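Local structure of pyruvate-formate lyase-activating enzyme (3CAN) at residues A[20-25]-A[52-57]; A[46-51]-A[86-91]; A[97-100]-A[105-108]. The protein belongs to the radical SAM superfamily of enzymes, whose core is built on a parallel, TIM-barrel-like alpha/beta fold. All coordinates share one frame; numbering follows the deposited sequence.

From the N terminus, the chain reaches helix 18-30, runs through strand 35-38 and helix 45-53, and contact 1 closes this excursion by bringing residues 52-57 back against 20-25. Contact 2 opens inside it, at 46-51, and closes at 86-91 on helix 79-90, so the two cross; both use helix 45-53, and they touch where I22 CD1 packs 3.7 Å from V51 N. Contact 3 follows in series and is local, folding the loop 105-108 onto strand 95-101. Its centre lies about 27 Å from the centre of contact 1. Contacts 1 and 2 link helices 18-30, 45-53 and 79-90, skipping helix 67-74 of the sequence, while contact 3 secures the end of a strand.

Contact 1 of 3, residues A[20-25]-A[52-57]; sequences FLIDIL and MRNCEL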
ATOM      1  N   PHE A  20      -5.355  -2.495  22.263  1.00 14.00           N
ATOM      2  CA  PHE A  20      -3.958  -2.453  21.843  1.00 13.89           C
ATOM      3  C   PHE A  20      -3.739  -1.471  20.685  1.00 13.70           C
ATOM      4  O   PHE A  20      -2.805  -0.675  20.720  1.00 13.87           O
ATOM      5  CB  PHE A  20      -3.500  -3.840  21.410  1.00 13.93           C
ATOM      6  CG  PHE A  20      -2.083  -3.870  20.915  1.00 13.13           C
ATOM      7  CD1 PHE A  20      -1.038  -3.706  21.814  1.00 14.17           C
ATOM      8  CD2 PHE A  20      -1.792  -4.027  19.573  1.00 14.84           C
ATOM      9  CE1 PHE A  20       0.277  -3.711  21.390  1.00 13.73           C
ATOM     10  CE2 PHE A  20      -0.464  -4.031  19.133  1.00 13.81           C
ATOM     11  CZ  PHE A  20       0.563  -3.874  20.037  1.00 13.91           C
ATOM     12  N   LEU A  21      -4.602  -1.551  19.678  1.00 14.02           N
ATOM     13  CA  LEU A  21      -4.545  -0.647  18.508  1.00 13.82           C
ATOM     14  C   LEU A  21      -4.577   0.807  18.957  1.00 13.40           C
ATOM     15  O   LEU A  21      -3.731   1.595  18.575  1.00 14.00           O
ATOM     16  CB  LEU A  21      -5.716  -0.941  17.583  1.00 13.35           C
ATOM     17  CG  LEU A  21      -5.930  -0.058  16.358  1.00 14.91           C
ATOM     18  CD1 LEU A  21      -4.727  -0.115  15.445  1.00 16.94           C
ATOM     19  CD2 LEU A  21      -7.200  -0.486  15.652  1.00 15.38           C
ATOM     20  N   ILE A  22      -5.530   1.146  19.812  1.00 13.20           N
ATOM     21  CA  ILE A  22      -5.650   2.520  20.315  1.00 13.39           C
ATOM     22  C   ILE A  22      -4.403   2.934  21.111  1.00 13.34           C
ATOM     23  O   ILE A  22      -3.905   4.057  20.972  1.00 12.54           O
ATOM     24  CB  ILE A  22      -6.938   2.688  21.168  1.00 14.09           C
ATOM     25  CG1 ILE A  22      -8.194   2.485  20.302  1.00 15.52           C
ATOM     26  CG2 ILE A  22      -6.959   4.058  21.831  1.00 13.72           C
ATOM     27  CD1 ILE A  22      -8.321   3.433  19.171  1.00 19.09           C
ATOM     28  N   ASP A  23      -3.859   2.026  21.917  1.00 13.75           N
ATOM     29  CA  ASP A  23      -2.635   2.316  22.659  1.00 13.89           C
ATOM     30  C   ASP A  23      -1.459   2.626  21.716  1.00 13.32           C
ATOM     31  O   ASP A  23      -0.733   3.600  21.909  1.00 13.31           O
ATOM     32  CB  ASP A  23      -2.277   1.151  23.569  1.00 14.57           C
ATOM     33  CG  ASP A  23      -1.109   1.467  24.471  1.00 18.43           C
ATOM     34  OD1 ASP A  23      -1.217   2.406  25.282  1.00 22.36           O
ATOM     35  OD2 ASP A  23      -0.080   0.802  24.329  1.00 21.18           O
ATOM     36  N   ILE A  24      -1.278   1.807  20.693  1.00 13.11           N
ATOM     37  CA  ILE A  24      -0.185   2.027  19.744  1.00 12.35           C
ATOM     38  C   ILE A  24      -0.421   3.326  18.985  1.00 12.33           C
ATOM     39  O   ILE A  24       0.496   4.112  18.790  1.00 12.50           O
ATOM     40  CB  ILE A  24      -0.041   0.855  18.775  1.00 12.78           C
ATOM     41  CG1 ILE A  24       0.333  -0.439  19.520  1.00 12.98           C
ATOM     42  CG2 ILE A  24       0.995   1.205  17.672  1.00 12.63           C
ATOM     43  CD1 ILE A  24       1.570  -0.362  20.421  1.00 13.23           C
ATOM     44  N   LEU A  25      -1.657   3.558  18.557  1.00 12.10           N
ATOM     45  CA  LEU A  25      -1.996   4.822  17.898  1.00 12.65           C
ATOM     46  C   LEU A  25      -1.667   6.032  18.782  1.00 12.44           C
ATOM     47  O   LEU A  25      -1.073   7.000  18.315  1.00 11.51           O
ATOM     48  CB  LEU A  25      -3.470   4.831  17.497  1.00 11.91           C
ATOM     49  CG  LEU A  25      -3.845   3.916  16.328  1.00 13.06           C
ATOM     50  CD1 LEU A  25      -5.374   3.893  16.169  1.00 11.58           C
ATOM     51  CD2 LEU A  25      -3.199   4.362  15.012  1.00 12.80           C
HETATM   52  N   MSE A  52     -10.877   7.130  15.275  1.00 17.84           N
HETATM   53  CA  MSE A  52     -10.829   8.467  14.665  1.00 17.96           C
HETATM   54  C   MSE A  52     -10.195   9.527  15.578  1.00 18.03           C
HETATM   55  O   MSE A  52      -9.523  10.434  15.106  1.00 18.54           O
HETATM   56  CB  MSE A  52     -12.220   8.908  14.213  1.00 17.98           C
HETATM   57  CG  MSE A  52     -12.725   8.187  12.988  1.00 18.34           C
HETATM   58 SE   MSE A  52     -14.371   8.963  12.281  0.80 21.13          SE
HETATM   59  CE  MSE A  52     -15.604   8.372  13.650  1.00 19.53           C
ATOM     60  N   ARG A  53     -10.380   9.408  16.888  1.00 17.06           N
ATOM     61  CA  ARG A  53      -9.745  10.332  17.808  1.00 17.39           C
ATOM     62  C   ARG A  53      -8.222  10.172  17.868  1.00 16.89           C
ATOM     63  O   ARG A  53      -7.522  11.061  18.373  1.00 16.46           O
ATOM     64  CB  ARG A  53     -10.342  10.175  19.206  1.00 17.69           C
ATOM     65  CG  ARG A  53     -11.717  10.780  19.332  1.00 19.62           C
ATOM     66  CD  ARG A  53     -12.133  10.887  20.786  1.00 21.74           C
ATOM     67  NE  ARG A  53     -12.730   9.648  21.245  1.00 26.75           N
ATOM     68  CZ  ARG A  53     -14.010   9.312  21.074  1.00 27.12           C
ATOM     69  NH1 ARG A  53     -14.441   8.147  21.513  1.00 26.35           N
ATOM     70  NH2 ARG A  53     -14.869  10.123  20.463  1.00 30.86           N
ATOM     71  N   ASN A  54      -7.709   9.064  17.328  1.00 15.26           N
ATOM     72  CA  ASN A  54      -6.306   8.714  17.475  1.00 15.54           C
ATOM     73  C   ASN A  54      -5.627   8.362  16.153  1.00 14.98           C
ATOM     74  O   ASN A  54      -4.687   7.570  16.113  1.00 14.17           O
ATOM     75  CB  ASN A  54      -6.176   7.577  18.481  1.00 15.24           C
ATOM     76  CG  ASN A  54      -6.625   7.993  19.880  1.00 15.81           C
ATOM     77  OD1 ASN A  54      -5.924   8.742  20.578  1.00 16.78           O
ATOM     78  ND2 ASN A  54      -7.807   7.530  20.282  1.00 15.57           N
ATOM     79  N   CYS A  55      -6.097   8.969  15.069  1.00 14.41           N
ATOM     80  CA  CYS A  55      -5.393   8.826  13.798  1.00 14.48           C
ATOM     81  C   CYS A  55      -5.722   9.973  12.876  1.00 14.34           C
ATOM     82  O   CYS A  55      -6.540  10.838  13.209  1.00 14.48           O
ATOM     83  CB  CYS A  55      -5.668   7.468  13.148  1.00 14.81           C
ATOM     84  SG  CYS A  55      -7.316   7.280  12.420  1.00 15.55           S
ATOM     85  N   GLU A  56      -5.051   9.988  11.734  1.00 14.18           N
ATOM     86  CA  GLU A  56      -5.176  11.048  10.749  1.00 14.74           C
ATOM     87  C   GLU A  56      -6.095  10.699   9.570  1.00 14.90           C
ATOM     88  O   GLU A  56      -6.591  11.604   8.895  1.00 15.04           O
ATOM     89  CB  GLU A  56      -3.794  11.401  10.204  1.00 14.87           C
ATOM     90  CG  GLU A  56      -2.995  12.321  11.060  1.00 15.19           C
ATOM     91  CD  GLU A  56      -2.531  11.721  12.365  1.00 16.94           C
ATOM     92  OE1 GLU A  56      -2.109  10.551  12.415  1.00 13.48           O
ATOM     93  OE2 GLU A  56      -2.548  12.454  13.363  1.00 17.85           O
ATOM     94  N   LEU A  57      -6.296   9.404   9.300  1.00 15.11           N
ATOM     95  CA  LEU A  57      -6.946   8.945   8.075  1.00 15.50           C
ATOM     96  C   LEU A  57      -7.487   7.542   8.260  1.00 15.39           C
ATOM     97  O   LEU A  57      -6.798   6.687   8.834  1.00 15.01           O
ATOM     98  CB  LEU A  57      -5.908   8.909   6.944  1.00 16.06           C
ATOM     99  CG  LEU A  57      -6.347   8.443   5.572  1.00 16.51           C
ATOM    100  CD1 LEU A  57      -7.346   9.448   4.972  1.00 19.04           C
ATOM    101  CD2 LEU A  57      -5.123   8.270   4.642  1.00 17.35           C
TER
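L25, on helix 18-30, meets the turn in which helix 45-53 gives way to strand 57-61, and nearly all of its side chain gathers round one backbone oxygen. Its CB comes closest, 3.3 Å from N54 O, and also lies 4.0 Å from N54 CB. One atom further out, CG is 3.8 Å from the same oxygen. The branch then divides: CD1 and CD2 both remain 3.7 Å from N54 O, and CD2 in addition reaches C55 CB at 4.4 Å, a loose apolar contact. A chi1 of -72° sets CG beside the backbone N, and this, with chi2 near 180°, carries CG and the two methyls round the oxygen. The carbonyl is therefore lined by aliphatic carbon on this side, and no hydrogen bond joins the two segments.

A turn earlier on the helix, I22 supplies the second point of touch. Its CG2 methyl stands 3.9 Å from N54 ND2, with the two side chains crossing at about a right angle. The amide nitrogen has its polar partner on the preceding helix, where it donates to E50 O, so the bond ties the N54 side chain back to the last turn of helix 45-53 while I22 merely packs against it. The closest pair of CA atoms, L25 and N54 at 5.8 Å, confirms that helix and turn approach closely here.

Further in, L25 also rests on F9 and V37, and C55 touches V37, which places the contact over strands 6-10 and 35-38. A helix lying on a parallel sheet and packed against the helix-to-strand turn of the next unit is characteristic of repeated beta-alpha units, as in the TIM-barrel-like fold of radical SAM proteins.

Contact 2 of 3, residues A[46-51]-A[86-91]; sequences ETVDEV and RRVAEA
D49, on helix 45-53, meets R87, on helix 79-90, and their charged ends come together side-on. The two side chains cross at about a right angle, yet their flat groups are much closer to parallel, with carboxylate and guanidinium planes 30° apart. R87 uses NE and NH1, one for each oxygen. NE donates to D49 OD1 at 3.2 Å. NH1 donates to D49 OD2 at 3.1 Å. The second bond is almost straight, at 177°. Both oxygens are approached on their syn sides and lie near the guanidinium plane; the tilt is felt more on the carboxylate, where NE stands 35° out of plane. R87 reaches this position by an outstretched chain, CG being anti to the backbone N and the run from CG to NE extended.

Beneath the ion pair, towards the sheet, V48 and V88 form the apolar half of the contact, and they mark the closest backbone approach, 7.9 Å between their CA atoms. In the conformer of V88 described here, one of two, its CG2 lies 4.1 Å from V48 CG1 with the side chains again crossing at about a right angle, and V88 continues inward onto L58 and I60 of strand 57-61; the exact place of its methyls is less certain. V48 also touches L42.

The contact is thus layered, with buried valines below and a partly exposed salt bridge above. Two bonds, one to each oxygen, restrict rotation of both charged groups more than a single bond would, and neutralising the two charges against each other probably lowers the cost of holding them between the helices.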
ATOM      1  N   GLU A  46     -18.527   2.615  18.704  1.00 24.96           N
ATOM      2  CA  GLU A  46     -17.705   3.331  19.703  1.00 25.58           C
ATOM      3  C   GLU A  46     -16.210   3.154  19.397  1.00 24.27           C
ATOM      4  O   GLU A  46     -15.409   4.051  19.666  1.00 24.44           O
ATOM      5  CB  GLU A  46     -18.017   2.917  21.164  1.00 26.04           C
ATOM      6  CG  GLU A  46     -17.125   1.800  21.743  1.00 28.75           C
ATOM      7  CD  GLU A  46     -17.088   1.745  23.287  1.00 29.64           C
ATOM      8  OE1 GLU A  46     -18.112   2.018  23.961  1.00 34.93           O
ATOM      9  OE2 GLU A  46     -16.016   1.390  23.830  1.00 36.21           O
ATOM     10  N   THR A  47     -15.839   2.008  18.833  1.00 23.11           N
ATOM     11  CA  THR A  47     -14.438   1.766  18.492  1.00 22.40           C
ATOM     12  C   THR A  47     -14.012   2.573  17.273  1.00 21.53           C
ATOM     13  O   THR A  47     -12.905   3.096  17.240  1.00 20.34           O
ATOM     14  CB  THR A  47     -14.142   0.287  18.236  1.00 23.20           C
ATOM     15  OG1 THR A  47     -14.665  -0.488  19.325  1.00 23.27           O
ATOM     16  CG2 THR A  47     -12.616   0.077  18.123  1.00 22.46           C
ATOM     17  N   VAL A  48     -14.888   2.672  16.279  1.00 20.03           N
ATOM     18  CA  VAL A  48     -14.614   3.518  15.119  1.00 20.18           C
ATOM     19  C   VAL A  48     -14.392   4.950  15.604  1.00 19.47           C
ATOM     20  O   VAL A  48     -13.467   5.608  15.189  1.00 19.21           O
ATOM     21  CB  VAL A  48     -15.756   3.482  14.086  1.00 20.38           C
ATOM     22  CG1 VAL A  48     -15.471   4.455  12.928  1.00 20.91           C
ATOM     23  CG2 VAL A  48     -15.966   2.050  13.560  1.00 20.69           C
ATOM     24  N   ASP A  49     -15.242   5.422  16.508  1.00 19.47           N
ATOM     25  CA  ASP A  49     -15.100   6.780  17.050  1.00 19.29           C
ATOM     26  C   ASP A  49     -13.762   6.980  17.766  1.00 19.05           C
ATOM     27  O   ASP A  49     -13.094   8.009  17.569  1.00 18.76           O
ATOM     28  CB  ASP A  49     -16.242   7.091  18.024  1.00 19.35           C
ATOM     29  CG  ASP A  49     -17.580   7.241  17.341  1.00 21.00           C
ATOM     30  OD1 ASP A  49     -17.635   7.300  16.096  1.00 23.25           O
ATOM     31  OD2 ASP A  49     -18.597   7.308  18.073  1.00 21.74           O
ATOM     32  N   GLU A  50     -13.360   6.005  18.580  1.00 18.81           N
ATOM     33  CA  GLU A  50     -12.099   6.102  19.318  0.50 18.65           C
ATOM     34  C   GLU A  50     -10.896   6.034  18.379  1.00 18.09           C
ATOM     35  O   GLU A  50      -9.916   6.733  18.586  1.00 17.97           O
ATOM     36  CB  GLU A  50     -11.993   5.015  20.392  0.50 18.90           C
ATOM     37  CG  GLU A  50     -10.777   5.149  21.329  0.50 19.71           C
ATOM     38  CD  GLU A  50     -10.793   6.411  22.197  0.50 21.67           C
ATOM     39  OE1 GLU A  50     -11.875   7.002  22.406  0.50 20.94           O
ATOM     40  OE2 GLU A  50      -9.706   6.811  22.679  0.50 24.33           O
ATOM     41  N   VAL A  51     -10.968   5.191  17.350  1.00 17.64           N
ATOM     42  CA  VAL A  51      -9.906   5.147  16.333  1.00 17.70           C
ATOM     43  C   VAL A  51      -9.760   6.513  15.653  1.00 17.50           C
ATOM     44  O   VAL A  51      -8.656   7.033  15.524  1.00 16.80           O
ATOM     45  CB  VAL A  51     -10.145   4.051  15.276  1.00 17.77           C
ATOM     46  CG1 VAL A  51      -9.179   4.240  14.084  1.00 18.20           C
ATOM     47  CG2 VAL A  51      -9.946   2.660  15.907  1.00 18.28           C
ATOM     48  N   ARG A  86     -20.509   5.078   6.067  1.00 19.08           N
ATOM     49  CA  ARG A  86     -21.438   6.158   6.386  1.00 19.49           C
ATOM     50  C   ARG A  86     -21.053   6.842   7.701  1.00 19.78           C
ATOM     51  O   ARG A  86     -21.098   8.065   7.794  1.00 18.63           O
ATOM     52  CB  ARG A  86     -22.878   5.648   6.452  1.00 19.56           C
ATOM     53  CG  ARG A  86     -23.919   6.749   6.639  1.00 19.94           C
ATOM     54  CD  ARG A  86     -25.329   6.211   6.401  1.00 20.35           C
ATOM     55  NE  ARG A  86     -25.553   5.900   4.993  1.00 19.68           N
ATOM     56  CZ  ARG A  86     -25.799   6.805   4.053  1.00 22.22           C
ATOM     57  NH1 ARG A  86     -25.890   8.101   4.350  1.00 24.93           N
ATOM     58  NH2 ARG A  86     -25.972   6.415   2.808  1.00 22.24           N
ATOM     59  N   ARG A  87     -20.656   6.058   8.702  1.00 20.11           N
ATOM     60  CA  ARG A  87     -20.316   6.643  10.000  1.00 20.86           C
ATOM     61  C   ARG A  87     -19.124   7.590   9.907  1.00 20.46           C
ATOM     62  O   ARG A  87     -19.157   8.681  10.488  1.00 20.25           O
ATOM     63  CB  ARG A  87     -20.067   5.578  11.066  1.00 21.46           C
ATOM     64  CG  ARG A  87     -20.210   6.165  12.470  1.00 22.74           C
ATOM     65  CD  ARG A  87     -20.024   5.141  13.560  1.00 23.22           C
ATOM     66  NE  ARG A  87     -20.122   5.773  14.880  1.00 24.56           N
ATOM     67  CZ  ARG A  87     -21.268   6.031  15.519  1.00 25.72           C
ATOM     68  NH1 ARG A  87     -21.239   6.613  16.714  1.00 23.83           N
ATOM     69  NH2 ARG A  87     -22.442   5.703  14.985  1.00 26.56           N
ATOM     70  N   VAL A  88     -18.086   7.187   9.183  1.00 19.89           N
ATOM     71  CA  VAL A  88     -16.917   8.031   9.004  0.50 19.80           C
ATOM     72  C   VAL A  88     -17.277   9.308   8.237  1.00 19.42           C
ATOM     73  O   VAL A  88     -16.855  10.410   8.608  1.00 19.12           O
ATOM     74  CB  VAL A  88     -15.790   7.255   8.311  0.50 19.79           C
ATOM     75  CG1 VAL A  88     -14.558   8.128   8.136  0.50 19.38           C
ATOM     76  CG2 VAL A  88     -15.457   5.987   9.130  0.50 19.11           C
ATOM     77  N   ALA A  89     -18.071   9.156   7.184  1.00 19.15           N
ATOM     78  CA  ALA A  89     -18.529  10.302   6.399  1.00 19.49           C
ATOM     79  C   ALA A  89     -19.327  11.294   7.253  1.00 19.65           C
ATOM     80  O   ALA A  89     -19.130  12.523   7.159  1.00 19.03           O
ATOM     81  CB  ALA A  89     -19.356   9.823   5.220  1.00 18.82           C
ATOM     82  N   GLU A  90     -20.229  10.763   8.088  1.00 19.41           N
ATOM     83  CA  GLU A  90     -21.070  11.610   8.954  1.00 19.87           C
ATOM     84  C   GLU A  90     -20.272  12.294  10.070  1.00 19.71           C
ATOM     85  O   GLU A  90     -20.688  13.332  10.600  1.00 19.67           O
ATOM     86  CB  GLU A  90     -22.215  10.791   9.564  1.00 20.09           C
ATOM     87  CG  GLU A  90     -23.295  10.430   8.557  1.00 21.03           C
ATOM     88  CD  GLU A  90     -24.396   9.537   9.120  1.00 22.17           C
ATOM     89  OE1 GLU A  90     -24.280   9.054  10.269  1.00 27.40           O
ATOM     90  OE2 GLU A  90     -25.382   9.311   8.396  1.00 24.70           O
ATOM     91  N   ALA A  91     -19.132  11.705  10.414  1.00 18.96           N
ATOM     92  CA  ALA A  91     -18.200  12.275  11.384  1.00 19.11           C
ATOM     93  C   ALA A  91     -17.313  13.366  10.785  1.00 19.15           C
ATOM     94  O   ALA A  91     -16.527  13.965  11.507  1.00 19.42           O
ATOM     95  CB  ALA A  91     -17.338  11.170  11.976  1.00 18.74           C
TER

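Contact 3 of 3, residues A[97-100]-A[105-108]; sequences IRIP and VNAD
This is a side-chain-to-backbone hydrogen bond that fastens a loop to the end of a parallel strand: N106, in the loop leading to helix 109-121, reaches back to P100 on strand 95-101. N106 ND2 donates to P100 O at a short 2.7 Å. The evidence for a well-directed bond is threefold: the N-H...O angle is 167°, the C=O...N angle is 166°, and the acceptor lies close to the amide plane of N106. The amide is carried there with chi1 at 66°, which places CG between the backbone N and the carbonyl carbon.

I99 packs its CG2 methyl near the amide nitrogen, 4.1 Å from N106 ND2. The remaining amide capacity is used nearby, since ND2 also donates to K63 O and OD1 accepts from I102 N. With both ends of the amide engaged, its rotation is fixed, and the nitrogen bridges two backbone carbonyls, one of them beyond the strand 57-61.

Around this bond, I99 and I97 take part in the sheet through backbone bonds to strand 128-133, and the I99 side chain lies on I129 and L131. On the loop side, D108 caps the N terminus of helix 109-121 through N111 N, and N106 O accepts from N111 ND2, so the loop is held between strand 95-101 and the first turn of that helix.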
ATOM      1  N   ILE A  97     -11.220   5.269   0.059  1.00 14.80           N
ATOM      2  CA  ILE A  97     -11.887   4.037  -0.330  1.00 15.11           C
ATOM      3  C   ILE A  97     -10.985   3.281  -1.309  1.00 15.54           C
ATOM      4  O   ILE A  97     -10.488   3.858  -2.271  1.00 16.63           O
ATOM      5  CB  ILE A  97     -13.246   4.321  -0.997  1.00 15.15           C
ATOM      6  CG1 ILE A  97     -14.209   4.940   0.021  1.00 15.21           C
ATOM      7  CG2 ILE A  97     -13.830   3.023  -1.586  1.00 15.96           C
ATOM      8  CD1 ILE A  97     -14.712   3.973   1.111  1.00 15.86           C
ATOM      9  N   ARG A  98     -10.775   1.995  -1.053  1.00 15.67           N
ATOM     10  CA  ARG A  98     -10.030   1.134  -1.947  1.00 16.91           C
ATOM     11  C   ARG A  98     -10.943   0.091  -2.567  1.00 17.21           C
ATOM     12  O   ARG A  98     -11.726  -0.549  -1.868  1.00 16.60           O
ATOM     13  CB  ARG A  98      -8.879   0.467  -1.204  1.00 17.70           C
ATOM     14  CG  ARG A  98      -7.896   1.478  -0.643  1.00 22.49           C
ATOM     15  CD  ARG A  98      -8.184   1.762   0.809  1.00 28.60           C
ATOM     16  NE  ARG A  98      -7.681   0.657   1.629  1.00 32.33           N
ATOM     17  CZ  ARG A  98      -6.400   0.491   1.962  1.00 34.10           C
ATOM     18  NH1 ARG A  98      -5.475   1.370   1.567  1.00 34.57           N
ATOM     19  NH2 ARG A  98      -6.041  -0.552   2.712  1.00 33.81           N
ATOM     20  N   ILE A  99     -10.844  -0.065  -3.885  1.00 17.66           N
ATOM     21  CA  ILE A  99     -11.615  -1.062  -4.610  1.00 18.46           C
ATOM     22  C   ILE A  99     -10.637  -1.942  -5.384  1.00 19.00           C
ATOM     23  O   ILE A  99     -10.117  -1.531  -6.416  1.00 18.60           O
ATOM     24  CB  ILE A  99     -12.640  -0.427  -5.552  1.00 18.16           C
ATOM     25  CG1 ILE A  99     -13.583   0.488  -4.768  1.00 19.10           C
ATOM     26  CG2 ILE A  99     -13.438  -1.542  -6.314  1.00 18.12           C
ATOM     27  CD1 ILE A  99     -14.580   1.243  -5.664  1.00 19.56           C
ATOM     28  N   PRO A 100     -10.341  -3.134  -4.853  1.00 20.38           N
ATOM     29  CA  PRO A 100      -9.571  -4.090  -5.635  1.00 21.01           C
ATOM     30  C   PRO A 100     -10.449  -4.463  -6.810  1.00 21.64           C
ATOM     31  O   PRO A 100     -11.574  -4.903  -6.602  1.00 22.52           O
ATOM     32  CB  PRO A 100      -9.347  -5.253  -4.655  1.00 21.41           C
ATOM     33  CG  PRO A 100      -9.606  -4.668  -3.284  1.00 22.16           C
ATOM     34  CD  PRO A 100     -10.697  -3.675  -3.529  1.00 21.26           C
ATOM     35  N   VAL A 105     -15.653 -10.133 -11.064  1.00 23.42           N
ATOM     36  CA  VAL A 105     -16.150 -10.020  -9.693  1.00 22.80           C
ATOM     37  C   VAL A 105     -16.870  -8.685  -9.424  1.00 21.92           C
ATOM     38  O   VAL A 105     -17.987  -8.678  -8.897  1.00 21.86           O
ATOM     39  CB  VAL A 105     -14.994 -10.176  -8.683  1.00 22.71           C
ATOM     40  CG1 VAL A 105     -15.491 -10.024  -7.245  1.00 22.11           C
ATOM     41  CG2 VAL A 105     -14.303 -11.532  -8.887  1.00 24.19           C
ATOM     42  N   ASN A 106     -16.231  -7.572  -9.767  1.00 21.67           N
ATOM     43  CA  ASN A 106     -16.733  -6.247  -9.350  1.00 21.31           C
ATOM     44  C   ASN A 106     -16.414  -5.074 -10.279  1.00 21.13           C
ATOM     45  O   ASN A 106     -16.602  -3.927  -9.890  1.00 20.44           O
ATOM     46  CB  ASN A 106     -16.225  -5.926  -7.937  1.00 20.89           C
ATOM     47  CG  ASN A 106     -14.703  -5.761  -7.884  1.00 21.21           C
ATOM     48  OD1 ASN A 106     -14.028  -5.830  -8.912  1.00 19.92           O
ATOM     49  ND2 ASN A 106     -14.173  -5.550  -6.693  1.00 19.38           N
ATOM     50  N   ALA A 107     -15.939  -5.355 -11.493  1.00 21.05           N
ATOM     51  CA  ALA A 107     -15.600  -4.301 -12.455  1.00 21.30           C
ATOM     52  C   ALA A 107     -16.741  -4.017 -13.425  1.00 21.73           C
ATOM     53  O   ALA A 107     -16.582  -3.241 -14.384  1.00 22.24           O
ATOM     54  CB  ALA A 107     -14.295  -4.667 -13.222  1.00 21.04           C
ATOM     55  N   ASP A 108     -17.894  -4.637 -13.188  1.00 21.36           N
ATOM     56  CA  ASP A 108     -19.084  -4.367 -13.986  1.00 21.44           C
ATOM     57  C   ASP A 108     -19.604  -2.953 -13.738  1.00 20.90           C
ATOM     58  O   ASP A 108     -19.513  -2.432 -12.625  1.00 20.55           O
ATOM     59  CB  ASP A 108     -20.188  -5.407 -13.723  1.00 21.42           C
ATOM     60  CG  ASP A 108     -20.513  -5.570 -12.246  1.00 21.59           C
ATOM     61  OD1 ASP A 108     -19.634  -6.042 -11.480  1.00 23.45           O
ATOM     62  OD2 ASP A 108     -21.654  -5.235 -11.852  1.00 21.70           O
TER